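Local coordinates for protein mandelate racemase / muconate lactonizing enzyme (Burkholderia pseudomallei, PDB 2POD) that is of unknown function but belongs to the mandelate racemase/muconate lactonizing enzyme family of the enolase superfamily and may act as a lyase, at residues Val292-Ile296 with Ser297-Gly301; Asp323-Gly326 with Pro327-Thr331; Pro365-Asp369 with Gly370-Val374; Pro386-Arg389 with Glu390-Ile394. All blocks are in the same frame, centred on the assembly; numbering follows the deposited sequence.

In the fold
The four contacts follow one another along the chain. Each closes a short local turn, and none nests in or crosses another. Contact 1 closes the turn after barrel strand 289-294. Contact 2 turns the chain after strand 319-321 into helix 327-339. The two touch where Ser297 CB lies 3.6 Å from Val329 CG2. Contact 3 is the hairpin of strands 366-368 and 371-373, paired antiparallel with strand 117-122. It meets contact 2 as Leu330 CD1 packs 3.8 Å from Pro365 CG. Contact 4 stands apart, its nearest atoms about 9 Å from contact 2. It leads from the barrel domain into strand 394-400 of the N-terminal sheet.

Contact 1: residues Val292-Ile296 with Ser297-Gly301; sequences VMLDI and SWCGG
Asp295 lays its carboxylate over one face of the Trp298 indole. The two planes are only 11° apart, so the groups are stacked. Asp295 OD2 stands over the ring near its rim, and Asp295 CB comes 3.6 Å from Trp298 CE3. With CG trans to the backbone N (chi1 -172°), the carboxylate reaches forward over the turn. OD1 is then gripped twice by Ser297. Ser297 OG donates to Asp295 OD1 at 2.6 Å on its syn side, a little out of the carboxylate plane. Ser297 N donates to the same Asp295 OD1 at 2.8 Å, nearly along the C-O axis. This second bond makes an Asx turn. A water over the same indole face donates to Asp295 OD2 at 3.0 Å. The backbone forms a type I turn, closed by Trp298 N to Asp295 O at 3.0 Å. Further on, Cys299 turns its SG between its own N and carbonyl carbon (chi1 78°), where it packs 3.6 Å from Leu294 CD1. A weak bond from Gly301 N to Ile296 O links the chain just beyond this turn.

The Trp298 side chain is about 6 Å from the bound sodium ion; its NE1 bonds Phe37 O, and Leu74 of the second subunit packs on it. Asp295 OD2 also bonds His322 ND1 just after the next barrel strand, consistent with the Asp-His pair known in mandelate racemase relatives. Leu294 lies between helices 276-285 and 301-314, while Ile296 packs between helices 301-314 and 327-339.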
ATOM      1  N   VAL B 292      -5.642   1.749  23.974  1.00 39.30           N
ATOM      2  CA  VAL B 292      -6.860   1.008  23.691  1.00 40.40           C
ATOM      3  C   VAL B 292      -7.817   1.146  24.867  1.00 41.79           C
ATOM      4  O   VAL B 292      -7.576   0.617  25.947  1.00 43.85           O
ATOM      5  CB  VAL B 292      -6.557  -0.466  23.332  1.00 36.44           C
ATOM      6  CG1 VAL B 292      -7.837  -1.295  23.282  1.00 36.75           C
ATOM      7  CG2 VAL B 292      -5.842  -0.521  21.980  1.00 36.56           C
HETATM    8  N   MSE B 293      -8.889   1.900  24.658  1.00 45.19           N
HETATM    9  CA  MSE B 293      -9.919   2.043  25.674  1.00 46.95           C
HETATM   10  C   MSE B 293     -11.103   1.159  25.391  1.00 43.97           C
HETATM   11  O   MSE B 293     -11.355   0.792  24.249  1.00 48.50           O
HETATM   12  CB  MSE B 293     -10.372   3.487  25.818  1.00 48.42           C
HETATM   13  CG  MSE B 293     -10.449   3.911  27.270  1.00 67.64           C
HETATM   14 SE   MSE B 293     -11.679   5.320  27.734  1.00 95.32          SE
HETATM   15  CE  MSE B 293     -12.629   5.460  26.042  1.00 97.64           C
ATOM     16  N   LEU B 294     -11.844   0.852  26.445  1.00 46.99           N
ATOM     17  CA  LEU B 294     -12.598  -0.381  26.544  1.00 48.68           C
ATOM     18  C   LEU B 294     -13.616  -0.157  27.644  1.00 47.91           C
ATOM     19  O   LEU B 294     -13.245   0.206  28.748  1.00 48.87           O
ATOM     20  CB  LEU B 294     -11.639  -1.504  26.972  1.00 55.74           C
ATOM     21  CG  LEU B 294     -11.921  -2.970  26.657  1.00 51.89           C
ATOM     22  CD1 LEU B 294     -12.588  -3.084  25.316  1.00 53.53           C
ATOM     23  CD2 LEU B 294     -10.620  -3.732  26.645  1.00 42.12           C
ATOM     24  N   ASP B 295     -14.892  -0.368  27.352  1.00 48.12           N
ATOM     25  CA  ASP B 295     -15.887  -0.487  28.409  1.00 44.32           C
ATOM     26  C   ASP B 295     -16.442  -1.901  28.422  1.00 41.51           C
ATOM     27  O   ASP B 295     -17.066  -2.311  27.453  1.00 47.29           O
ATOM     28  CB  ASP B 295     -17.016   0.530  28.198  1.00 43.48           C
ATOM     29  CG  ASP B 295     -17.984   0.592  29.369  1.00 41.85           C
ATOM     30  OD1 ASP B 295     -18.673  -0.415  29.638  1.00 37.21           O
ATOM     31  OD2 ASP B 295     -18.070   1.658  30.017  1.00 48.98           O
ATOM     32  N   ILE B 296     -16.265  -2.624  29.528  1.00 39.50           N
ATOM     33  CA  ILE B 296     -16.714  -4.023  29.602  1.00 39.80           C
ATOM     34  C   ILE B 296     -18.228  -4.253  29.516  1.00 40.06           C
ATOM     35  O   ILE B 296     -18.670  -5.337  29.149  1.00 46.69           O
ATOM     36  CB  ILE B 296     -16.035  -4.869  30.742  1.00 40.77           C
ATOM     37  CG1 ILE B 296     -16.865  -4.913  32.029  1.00 41.62           C
ATOM     38  CG2 ILE B 296     -14.552  -4.520  30.927  1.00 34.79           C
ATOM     39  CD1 ILE B 296     -16.733  -3.723  32.922  1.00 52.00           C
ATOM     40  N   SER B 297     -19.019  -3.228  29.813  1.00 40.35           N
ATOM     41  CA  SER B 297     -20.461  -3.320  29.638  1.00 42.66           C
ATOM     42  C   SER B 297     -20.960  -2.929  28.243  1.00 43.67           C
ATOM     43  O   SER B 297     -22.144  -3.102  27.943  1.00 42.87           O
ATOM     44  CB  SER B 297     -21.181  -2.494  30.690  1.00 45.76           C
ATOM     45  OG  SER B 297     -21.021  -1.109  30.436  1.00 51.48           O
ATOM     46  N   TRP B 298     -20.072  -2.398  27.404  1.00 42.51           N
ATOM     47  CA  TRP B 298     -20.450  -1.980  26.052  1.00 41.52           C
ATOM     48  C   TRP B 298     -19.761  -2.793  24.966  1.00 42.97           C
ATOM     49  O   TRP B 298     -20.170  -2.726  23.811  1.00 39.90           O
ATOM     50  CB  TRP B 298     -20.192  -0.476  25.812  1.00 41.95           C
ATOM     51  CG  TRP B 298     -20.903   0.459  26.756  1.00 37.34           C
ATOM     52  CD1 TRP B 298     -22.024   0.194  27.495  1.00 37.73           C
ATOM     53  CD2 TRP B 298     -20.538   1.812  27.059  1.00 38.81           C
ATOM     54  NE1 TRP B 298     -22.370   1.292  28.244  1.00 34.17           N
ATOM     55  CE2 TRP B 298     -21.479   2.300  27.994  1.00 32.55           C
ATOM     56  CE3 TRP B 298     -19.508   2.660  26.633  1.00 40.00           C
ATOM     57  CZ2 TRP B 298     -21.419   3.594  28.513  1.00 39.79           C
ATOM     58  CZ3 TRP B 298     -19.448   3.953  27.154  1.00 45.59           C
ATOM     59  CH2 TRP B 298     -20.398   4.405  28.083  1.00 44.47           C
ATOM     60  N   CYS B 299     -18.719  -3.549  25.335  1.00 39.17           N
ATOM     61  CA  CYS B 299     -17.799  -4.131  24.354  1.00 39.56           C
ATOM     62  C   CYS B 299     -17.954  -5.632  24.115  1.00 41.23           C
ATOM     63  O   CYS B 299     -17.308  -6.182  23.234  1.00 45.30           O
ATOM     64  CB  CYS B 299     -16.349  -3.812  24.708  1.00 41.95           C
ATOM     65  SG  CYS B 299     -15.659  -4.834  26.041  1.00 42.52           S
ATOM     66  N   GLY B 300     -18.802  -6.296  24.895  1.00 44.55           N
ATOM     67  CA  GLY B 300     -19.002  -7.738  24.758  1.00 36.74           C
ATOM     68  C   GLY B 300     -18.647  -8.514  26.012  1.00 42.40           C
ATOM     69  O   GLY B 300     -18.531  -9.738  25.979  1.00 47.95           O
ATOM     70  N   GLY B 301     -18.484  -7.807  27.125  1.00 42.64           N
ATOM     71  CA  GLY B 301     -18.353  -8.459  28.419  1.00 45.67           C
ATOM     72  C   GLY B 301     -16.896  -8.609  28.777  1.00 49.18           C
ATOM     73  O   GLY B 301     -16.024  -8.135  28.045  1.00 52.16           O
TER
HETATM   74  O   HOH W   1     -20.567   1.075  31.608  1.00 45.05           O

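Contact 2: residues Asp323-Gly326 with Pro327-Thr331; sequences DCTG and PVVLT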
ATOM      1  N   ASP B 323     -14.812   3.291  33.301  1.00 54.52           N
ATOM      2  CA  ASP B 323     -15.986   3.320  34.172  1.00 58.11           C
ATOM      3  C   ASP B 323     -16.858   4.540  33.892  1.00 55.64           C
ATOM      4  O   ASP B 323     -17.626   4.533  32.926  1.00 49.68           O
ATOM      5  CB  ASP B 323     -15.606   3.234  35.657  1.00 60.46           C
ATOM      6  CG  ASP B 323     -16.817   3.381  36.586  1.00 76.99           C
ATOM      7  OD1 ASP B 323     -17.846   2.687  36.373  1.00 70.13           O
ATOM      8  OD2 ASP B 323     -16.739   4.222  37.510  1.00 86.54           O
ATOM      9  N   CYS B 324     -16.734   5.569  34.738  1.00 55.56           N
ATOM     10  CA  CYS B 324     -17.734   6.640  34.899  1.00 57.78           C
ATOM     11  C   CYS B 324     -19.216   6.213  34.935  1.00 54.77           C
ATOM     12  O   CYS B 324     -20.100   6.996  34.587  1.00 59.40           O
ATOM     13  CB  CYS B 324     -17.500   7.745  33.859  1.00 58.21           C
ATOM     14  SG  CYS B 324     -18.161   9.381  34.276  1.00 70.21           S
ATOM     15  N   THR B 325     -19.493   4.973  35.335  1.00 53.41           N
ATOM     16  CA  THR B 325     -20.854   4.434  35.265  1.00 53.76           C
ATOM     17  C   THR B 325     -21.272   3.797  36.590  1.00 52.62           C
ATOM     18  O   THR B 325     -21.100   4.410  37.637  1.00 56.03           O
ATOM     19  CB  THR B 325     -21.066   3.476  34.066  1.00 54.34           C
ATOM     20  OG1 THR B 325     -20.116   2.408  34.122  1.00 55.84           O
ATOM     21  CG2 THR B 325     -20.915   4.220  32.741  1.00 59.98           C
ATOM     22  N   GLY B 326     -21.820   2.586  36.549  1.00 51.15           N
ATOM     23  CA  GLY B 326     -22.268   1.911  37.767  1.00 54.18           C
ATOM     24  C   GLY B 326     -21.158   1.224  38.552  1.00 52.90           C
ATOM     25  O   GLY B 326     -20.051   1.048  38.033  1.00 53.85           O
ATOM     26  N   PRO B 327     -21.444   0.841  39.819  1.00 49.22           N
ATOM     27  CA  PRO B 327     -20.448   0.236  40.711  1.00 44.20           C
ATOM     28  C   PRO B 327     -19.949  -1.148  40.294  1.00 43.29           C
ATOM     29  O   PRO B 327     -18.796  -1.489  40.577  1.00 43.90           O
ATOM     30  CB  PRO B 327     -21.186   0.151  42.055  1.00 45.39           C
ATOM     31  CG  PRO B 327     -22.618   0.126  41.695  1.00 42.42           C
ATOM     32  CD  PRO B 327     -22.741   1.013  40.502  1.00 43.26           C
ATOM     33  N   VAL B 328     -20.801  -1.937  39.638  1.00 42.38           N
ATOM     34  CA  VAL B 328     -20.438  -3.303  39.256  1.00 43.36           C
ATOM     35  C   VAL B 328     -19.437  -3.283  38.106  1.00 44.86           C
ATOM     36  O   VAL B 328     -18.474  -4.060  38.103  1.00 44.10           O
ATOM     37  CB  VAL B 328     -21.680  -4.166  38.917  1.00 45.28           C
ATOM     38  CG1 VAL B 328     -21.302  -5.468  38.204  1.00 38.73           C
ATOM     39  CG2 VAL B 328     -22.467  -4.456  40.165  1.00 32.18           C
ATOM     40  N   VAL B 329     -19.658  -2.367  37.162  1.00 46.40           N
ATOM     41  CA  VAL B 329     -18.716  -2.114  36.064  1.00 48.57           C
ATOM     42  C   VAL B 329     -17.344  -1.660  36.570  1.00 49.61           C
ATOM     43  O   VAL B 329     -16.327  -2.178  36.116  1.00 53.36           O
ATOM     44  CB  VAL B 329     -19.323  -1.164  34.983  1.00 45.93           C
ATOM     45  CG1 VAL B 329     -18.255  -0.492  34.130  1.00 44.06           C
ATOM     46  CG2 VAL B 329     -20.263  -1.942  34.098  1.00 38.37           C
ATOM     47  N   LEU B 330     -17.327  -0.746  37.542  1.00 47.79           N
ATOM     48  CA  LEU B 330     -16.077  -0.261  38.154  1.00 48.88           C
ATOM     49  C   LEU B 330     -15.286  -1.387  38.821  1.00 46.24           C
ATOM     50  O   LEU B 330     -14.060  -1.373  38.835  1.00 46.99           O
ATOM     51  CB  LEU B 330     -16.374   0.845  39.182  1.00 46.02           C
ATOM     52  CG  LEU B 330     -15.321   1.865  39.661  1.00 53.44           C
ATOM     53  CD1 LEU B 330     -15.069   1.789  41.144  1.00 45.55           C
ATOM     54  CD2 LEU B 330     -13.999   1.905  38.901  1.00 49.68           C
ATOM     55  N   THR B 331     -16.006  -2.358  39.366  1.00 46.41           N
ATOM     56  CA  THR B 331     -15.418  -3.452  40.121  1.00 45.06           C
ATOM     57  C   THR B 331     -14.843  -4.488  39.170  1.00 41.86           C
ATOM     58  O   THR B 331     -13.701  -4.923  39.341  1.00 45.45           O
ATOM     59  CB  THR B 331     -16.477  -4.093  41.028  1.00 44.84           C
ATOM     60  OG1 THR B 331     -17.087  -3.068  41.814  1.00 55.95           O
ATOM     61  CG2 THR B 331     -15.873  -5.134  41.936  1.00 42.74           C
TER
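Leu330 lays its side chain across the carboxylate of Asp323. Its CG is 3.5 Å from Asp323 OD2, and its CB is 3.7 Å from Asp323 CG. The approach is oblique and apolar on the leucine side. Asp323 has its CG opposite the backbone N (chi1 175°), which carries the acid to the first turn of the helix. Its two oxygens do different work. Asp323 OD1 accepts from Thr325 N at 3.0 Å, from well above the carboxylate plane (71° out of it). That bond forms an Asx turn. Asp323 OD2 bonds the hydroxyl of Tyr357, which also holds Thr325 O.

Beside this, Val329 points its CG1 branch at Thr325, with Val329 CG1 3.4 Å from Thr325 OG1. The same methyl lies 3.9 Å from Asp323 OD1. One valine branch thus touches both residues. The helix starts at Gly326, its N-cap. Leu330 N bonds Gly326 O at 3.3 Å, close to straight at 159°. Pro327 fills the first helical position, where its missing N-H costs no helical bond. In the same turn, Thr331 OG1 donates back to Pro327 O at 2.6 Å. The amides of Val328 and Val329 bond the carboxylate of Glu35, on strand 31-37 of the N-terminal sheet. A side chain from that domain therefore takes up two amides of the first helical turn.

The Thr325 side chain is about 8 Å from the bound sodium ion. This is the loop from a barrel strand to its helix, by the metal site and against the N-terminal domain, as in other enolase superfamily members.

Contact 3: residues Pro365-Asp369 with Gly370-Val374; sequences PTVKD and GHITV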
ATOM      1  N   PRO B 365     -14.675  -1.232  45.414  1.00 58.76           N
ATOM      2  CA  PRO B 365     -13.263  -0.966  45.143  1.00 58.67           C
ATOM      3  C   PRO B 365     -12.702   0.183  45.968  1.00 61.38           C
ATOM      4  O   PRO B 365     -13.327   1.245  46.070  1.00 60.34           O
ATOM      5  CB  PRO B 365     -13.259  -0.608  43.656  1.00 59.41           C
ATOM      6  CG  PRO B 365     -14.392  -1.370  43.103  1.00 61.84           C
ATOM      7  CD  PRO B 365     -15.451  -1.322  44.163  1.00 59.39           C
ATOM      8  N   THR B 366     -11.536  -0.049  46.560  1.00 60.14           N
ATOM      9  CA  THR B 366     -10.954   0.876  47.523  1.00 60.80           C
ATOM     10  C   THR B 366      -9.960   1.791  46.818  1.00 60.95           C
ATOM     11  O   THR B 366      -9.004   1.318  46.201  1.00 61.59           O
ATOM     12  CB  THR B 366     -10.226   0.109  48.652  1.00 63.00           C
ATOM     13  OG1 THR B 366     -11.058  -0.962  49.122  1.00 62.81           O
ATOM     14  CG2 THR B 366      -9.873   1.047  49.808  1.00 58.95           C
ATOM     15  N   VAL B 367     -10.187   3.098  46.914  1.00 60.47           N
ATOM     16  CA  VAL B 367      -9.233   4.079  46.404  1.00 61.00           C
ATOM     17  C   VAL B 367      -8.379   4.680  47.517  1.00 62.55           C
ATOM     18  O   VAL B 367      -8.893   5.360  48.411  1.00 64.38           O
ATOM     19  CB  VAL B 367      -9.923   5.188  45.579  1.00 60.88           C
ATOM     20  CG1 VAL B 367      -8.898   6.184  45.051  1.00 64.91           C
ATOM     21  CG2 VAL B 367     -10.691   4.574  44.420  1.00 66.61           C
ATOM     22  N   LYS B 368      -7.075   4.416  47.450  1.00 63.15           N
ATOM     23  CA  LYS B 368      -6.099   5.008  48.363  1.00 64.71           C
ATOM     24  C   LYS B 368      -4.792   5.361  47.642  1.00 64.73           C
ATOM     25  O   LYS B 368      -4.244   4.538  46.899  1.00 64.93           O
ATOM     26  CB  LYS B 368      -5.821   4.053  49.531  1.00 65.69           C
ATOM     27  CG  LYS B 368      -5.347   4.741  50.807  1.00 72.57           C
ATOM     28  CD  LYS B 368      -4.737   3.735  51.773  1.00 81.60           C
ATOM     29  CE  LYS B 368      -4.222   4.411  53.033  1.00 86.08           C
ATOM     30  NZ  LYS B 368      -2.921   5.097  52.807  1.00 80.40           N
ATOM     31  N   ASP B 369      -4.314   6.583  47.883  1.00 65.70           N
ATOM     32  CA  ASP B 369      -3.065   7.126  47.317  1.00 68.02           C
ATOM     33  C   ASP B 369      -2.984   7.152  45.787  1.00 67.18           C
ATOM     34  O   ASP B 369      -1.945   6.828  45.199  1.00 65.50           O
ATOM     35  CB  ASP B 369      -1.822   6.470  47.935  1.00 71.47           C
ATOM     36  CG  ASP B 369      -1.814   6.541  49.452  1.00 81.13           C
ATOM     37  OD1 ASP B 369      -2.327   7.538  50.012  1.00 85.97           O
ATOM     38  OD2 ASP B 369      -1.289   5.596  50.084  1.00 85.71           O
ATOM     39  N   GLY B 370      -4.090   7.547  45.157  1.00 64.65           N
ATOM     40  CA  GLY B 370      -4.197   7.594  43.702  1.00 64.67           C
ATOM     41  C   GLY B 370      -4.222   6.229  43.041  1.00 64.97           C
ATOM     42  O   GLY B 370      -3.915   6.108  41.853  1.00 63.69           O
ATOM     43  N   HIS B 371      -4.593   5.207  43.812  1.00 62.75           N
ATOM     44  CA  HIS B 371      -4.510   3.816  43.378  1.00 61.75           C
ATOM     45  C   HIS B 371      -5.745   3.051  43.844  1.00 59.19           C
ATOM     46  O   HIS B 371      -6.282   3.332  44.912  1.00 63.91           O
ATOM     47  CB  HIS B 371      -3.242   3.154  43.935  1.00 61.61           C
ATOM     48  CG  HIS B 371      -2.004   3.433  43.137  1.00 65.11           C
ATOM     49  ND1 HIS B 371      -1.351   2.457  42.414  1.00 69.47           N
ATOM     50  CD2 HIS B 371      -1.291   4.570  42.961  1.00 69.31           C
ATOM     51  CE1 HIS B 371      -0.294   2.984  41.819  1.00 70.81           C
ATOM     52  NE2 HIS B 371      -0.236   4.266  42.134  1.00 69.08           N
ATOM     53  N   ILE B 372      -6.178   2.080  43.045  1.00 55.49           N
ATOM     54  CA  ILE B 372      -7.458   1.395  43.234  1.00 51.41           C
ATOM     55  C   ILE B 372      -7.252  -0.129  43.191  1.00 51.20           C
ATOM     56  O   ILE B 372      -6.363  -0.625  42.490  1.00 51.98           O
ATOM     57  CB  ILE B 372      -8.546   1.908  42.210  1.00 51.75           C
ATOM     58  CG1 ILE B 372      -9.942   1.354  42.520  1.00 49.72           C
ATOM     59  CG2 ILE B 372      -8.148   1.634  40.755  1.00 51.68           C
ATOM     60  CD1 ILE B 372     -11.058   1.928  41.650  1.00 33.56           C
ATOM     61  N   THR B 373      -8.045  -0.860  43.973  1.00 48.74           N
ATOM     62  CA  THR B 373      -7.982  -2.323  44.021  1.00 49.12           C
ATOM     63  C   THR B 373      -9.383  -2.914  44.191  1.00 45.38           C
ATOM     64  O   THR B 373     -10.337  -2.175  44.360  1.00 45.93           O
ATOM     65  CB  THR B 373      -7.026  -2.819  45.135  1.00 53.79           C
ATOM     66  OG1 THR B 373      -6.856  -4.241  45.033  1.00 66.01           O
ATOM     67  CG2 THR B 373      -7.555  -2.457  46.529  1.00 56.80           C
ATOM     68  N   VAL B 374      -9.507  -4.238  44.128  1.00 48.56           N
ATOM     69  CA  VAL B 374     -10.818  -4.900  44.220  1.00 48.83           C
ATOM     70  C   VAL B 374     -11.288  -5.048  45.677  1.00 51.62           C
ATOM     71  O   VAL B 374     -10.459  -5.065  46.591  1.00 53.46           O
ATOM     72  CB  VAL B 374     -10.826  -6.294  43.513  1.00 47.11           C
ATOM     73  CG1 VAL B 374     -10.681  -6.137  42.011  1.00 54.25           C
ATOM     74  CG2 VAL B 374      -9.744  -7.209  44.063  1.00 50.37           C
TER
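Val367 and Ile372 touch through Val367 CG2 and Ile372 CG1 at 3.8 Å, as a non-hydrogen-bonded antiparallel pair. Ile372 has CG1 on the far side from its backbone N (chi1 -172°), and its CD1 also reaches Pro365 CB at 3.9 Å. Backbone bonds lie on either side of this pair. Lys368 N donates to His371 O at 2.9 Å, meeting the oxygen almost head-on. The return bond from His371 N to Lys368 O is weak. Toward the open end, Thr366 N to Thr373 O and Thr373 N to Thr366 O are both long, at 3.3 Å. The oxygens take CA-H contacts as well: Ile372 CA lies 3.3 Å from Thr366 O.

Several polar side chains have partners beyond the strand pair. Thr373 OG1 bonds Asp115 O. His371 ND1 makes a weak bond to Thr116 OG1. His371 CD2 lies 3.2 Å from Asp369 O, a close contact near the ring plane and not a bond. At the surface, Lys368 NZ forms a salt bridge with Asp369 OD2 at 3.2 Å.

The other edge of strand 371-373 is used too: Gly370 and Ile372 pair by backbone bonds with Thr119 and Ile117. Asp369 and Gly370 both have positive phi angles. They are the two central residues of a type I' turn, which makes this a two-residue beta hairpin, paired antiparallel with strand 117-122.

Contact 4: residues Pro386-Arg389 with Glu390-Ile394; sequences PDIR and ERLTI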
ATOM      1  N   PRO B 386     -28.945  -6.474  50.236  1.00 60.10           N
ATOM      2  CA  PRO B 386     -30.051  -7.431  50.330  1.00 61.02           C
ATOM      3  C   PRO B 386     -31.434  -6.784  50.487  1.00 61.76           C
ATOM      4  O   PRO B 386     -32.448  -7.454  50.277  1.00 58.31           O
ATOM      5  CB  PRO B 386     -29.705  -8.251  51.580  1.00 63.17           C
ATOM      6  CG  PRO B 386     -28.259  -7.963  51.860  1.00 62.76           C
ATOM      7  CD  PRO B 386     -28.065  -6.558  51.415  1.00 61.23           C
ATOM      8  N   ASP B 387     -31.463  -5.501  50.843  1.00 62.79           N
ATOM      9  CA  ASP B 387     -32.709  -4.741  50.951  1.00 67.95           C
ATOM     10  C   ASP B 387     -32.869  -3.666  49.859  1.00 70.36           C
ATOM     11  O   ASP B 387     -33.486  -2.617  50.089  1.00 70.95           O
ATOM     12  CB  ASP B 387     -32.841  -4.137  52.358  1.00 68.99           C
ATOM     13  CG  ASP B 387     -31.714  -3.156  52.703  1.00 75.76           C
ATOM     14  OD1 ASP B 387     -31.913  -2.332  53.622  1.00 80.30           O
ATOM     15  OD2 ASP B 387     -30.634  -3.202  52.069  1.00 75.83           O
ATOM     16  N   ILE B 388     -32.327  -3.944  48.670  1.00 69.48           N
ATOM     17  CA  ILE B 388     -32.176  -2.940  47.607  1.00 65.75           C
ATOM     18  C   ILE B 388     -33.512  -2.442  47.039  1.00 66.70           C
ATOM     19  O   ILE B 388     -33.649  -1.263  46.699  1.00 65.35           O
ATOM     20  CB  ILE B 388     -31.180  -3.409  46.481  1.00 64.40           C
ATOM     21  CG1 ILE B 388     -30.659  -2.232  45.647  1.00 53.47           C
ATOM     22  CG2 ILE B 388     -31.763  -4.531  45.610  1.00 61.21           C
ATOM     23  CD1 ILE B 388     -29.774  -1.281  46.411  1.00 57.51           C
ATOM     24  N   ARG B 389     -34.500  -3.335  46.995  1.00 68.39           N
ATOM     25  CA  ARG B 389     -35.839  -3.023  46.489  1.00 70.58           C
ATOM     26  C   ARG B 389     -36.627  -2.084  47.413  1.00 71.05           C
ATOM     27  O   ARG B 389     -37.671  -1.561  47.022  1.00 70.69           O
ATOM     28  CB  ARG B 389     -36.630  -4.313  46.241  1.00 68.11           C
ATOM     29  CG  ARG B 389     -36.021  -5.236  45.191  1.00 70.29           C
ATOM     30  CD  ARG B 389     -36.785  -6.553  45.111  1.00 75.34           C
ATOM     31  NE  ARG B 389     -36.558  -7.270  43.854  1.00 75.08           N
ATOM     32  CZ  ARG B 389     -35.559  -8.126  43.631  1.00 72.46           C
ATOM     33  NH1 ARG B 389     -35.456  -8.721  42.453  1.00 66.75           N
ATOM     34  NH2 ARG B 389     -34.658  -8.388  44.573  1.00 75.99           N
ATOM     35  N   GLU B 390     -36.113  -1.872  48.625  1.00 75.52           N
ATOM     36  CA  GLU B 390     -36.765  -1.038  49.639  1.00 76.85           C
ATOM     37  C   GLU B 390     -36.215   0.387  49.663  1.00 74.76           C
ATOM     38  O   GLU B 390     -36.987   1.345  49.729  1.00 77.46           O
ATOM     39  CB  GLU B 390     -36.648  -1.680  51.028  1.00 77.19           C
ATOM     40  CG  GLU B 390     -37.708  -2.739  51.329  1.00 87.38           C
ATOM     41  CD  GLU B 390     -37.549  -4.004  50.494  1.00 95.52           C
ATOM     42  OE1 GLU B 390     -36.561  -4.743  50.699  1.00 97.37           O
ATOM     43  OE2 GLU B 390     -38.413  -4.253  49.625  1.00 99.51           O
ATOM     44  N   ARG B 391     -34.889   0.519  49.606  1.00 73.21           N
ATOM     45  CA  ARG B 391     -34.226   1.829  49.529  1.00 72.61           C
ATOM     46  C   ARG B 391     -34.496   2.529  48.196  1.00 74.45           C
ATOM     47  O   ARG B 391     -34.602   3.759  48.136  1.00 76.36           O
ATOM     48  CB  ARG B 391     -32.713   1.692  49.734  1.00 72.01           C
ATOM     49  CG  ARG B 391     -32.292   0.667  50.768  1.00 74.45           C
ATOM     50  CD  ARG B 391     -30.982   0.007  50.379  1.00 84.71           C
ATOM     51  NE  ARG B 391     -29.828   0.729  50.909  1.00 93.22           N
ATOM     52  CZ  ARG B 391     -29.154   0.382  52.004  1.00 96.24           C
ATOM     53  NH1 ARG B 391     -28.119   1.109  52.399  1.00 98.88           N
ATOM     54  NH2 ARG B 391     -29.508  -0.687  52.705  1.00 95.58           N
ATOM     55  N   LEU B 392     -34.605   1.735  47.133  1.00 73.12           N
ATOM     56  CA  LEU B 392     -34.726   2.250  45.775  1.00 69.11           C
ATOM     57  C   LEU B 392     -36.016   1.750  45.144  1.00 65.22           C
ATOM     58  O   LEU B 392     -36.428   0.611  45.373  1.00 64.68           O
ATOM     59  CB  LEU B 392     -33.532   1.786  44.935  1.00 71.39           C
ATOM     60  CG  LEU B 392     -32.308   2.686  44.740  1.00 71.88           C
ATOM     61  CD1 LEU B 392     -31.622   3.101  46.045  1.00 79.28           C
ATOM     62  CD2 LEU B 392     -31.323   2.002  43.812  1.00 70.99           C
ATOM     63  N   THR B 393     -36.654   2.606  44.352  1.00 63.78           N
ATOM     64  CA  THR B 393     -37.776   2.190  43.512  1.00 62.84           C
ATOM     65  C   THR B 393     -37.262   1.463  42.269  1.00 60.76           C
ATOM     66  O   THR B 393     -36.708   2.082  41.364  1.00 61.33           O
ATOM     67  CB  THR B 393     -38.635   3.390  43.079  1.00 62.83           C
ATOM     68  OG1 THR B 393     -38.670   4.366  44.126  1.00 64.69           O
ATOM     69  CG2 THR B 393     -40.048   2.941  42.723  1.00 61.60           C
ATOM     70  N   ILE B 394     -37.444   0.146  42.237  1.00 58.61           N
ATOM     71  CA  ILE B 394     -36.799  -0.694  41.237  1.00 55.52           C
ATOM     72  C   ILE B 394     -37.846  -1.457  40.419  1.00 56.13           C
ATOM     73  O   ILE B 394     -38.606  -2.277  40.953  1.00 56.47           O
ATOM     74  CB  ILE B 394     -35.757  -1.657  41.881  1.00 55.77           C
ATOM     75  CG1 ILE B 394     -34.541  -0.871  42.379  1.00 58.38           C
ATOM     76  CG2 ILE B 394     -35.298  -2.722  40.883  1.00 60.87           C
ATOM     77  CD1 ILE B 394     -33.614  -1.654  43.298  1.00 55.98           C
TER
HETATM   78  O   HOH W   2     -34.799  -6.161  48.450  1.00 63.24           O
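This is a surface contact around a single turn of helix, 388-391, just before strand 394-400. It is held by a salt bridge four residues apart and by a small apolar cluster. Arg391 NH2 donates to Asp387 OD2 at 2.8 Å, on the syn side of the carboxylate. A weak second bond runs from Arg391 NH2 to Asp387 OD1 at 3.1 Å. The planes are 77° apart, and NH2 alone meets both oxygens, not a side-by-side pairing of two nitrogens with two oxygens. The arginine chain bends at chi2 and chi3 (146° and 90°), which folds its end back beside the Asp387 carboxylate. Asp387 sits at the N-cap position, but its carboxylate is turned to Arg391. Asp387 O takes Glu390 N at 3.1 Å. Leu392 N closes the turn on Ile388 O at 3.2 Å. The chain then enters strand 394-400, an outer strand, within this chain, of the antiparallel sheet of the N-terminal domain. Ile394 crosses Ile388 at about a right angle, its CD1 3.8 Å from Ile388 CG1. Ile394 also packs on Leu11 and Pro13 of strand 5-13. Arg389 runs extended to a salt bridge with Glu9 on the same strand. A water links Pro386 O, Arg389 N and Glu390 OE1.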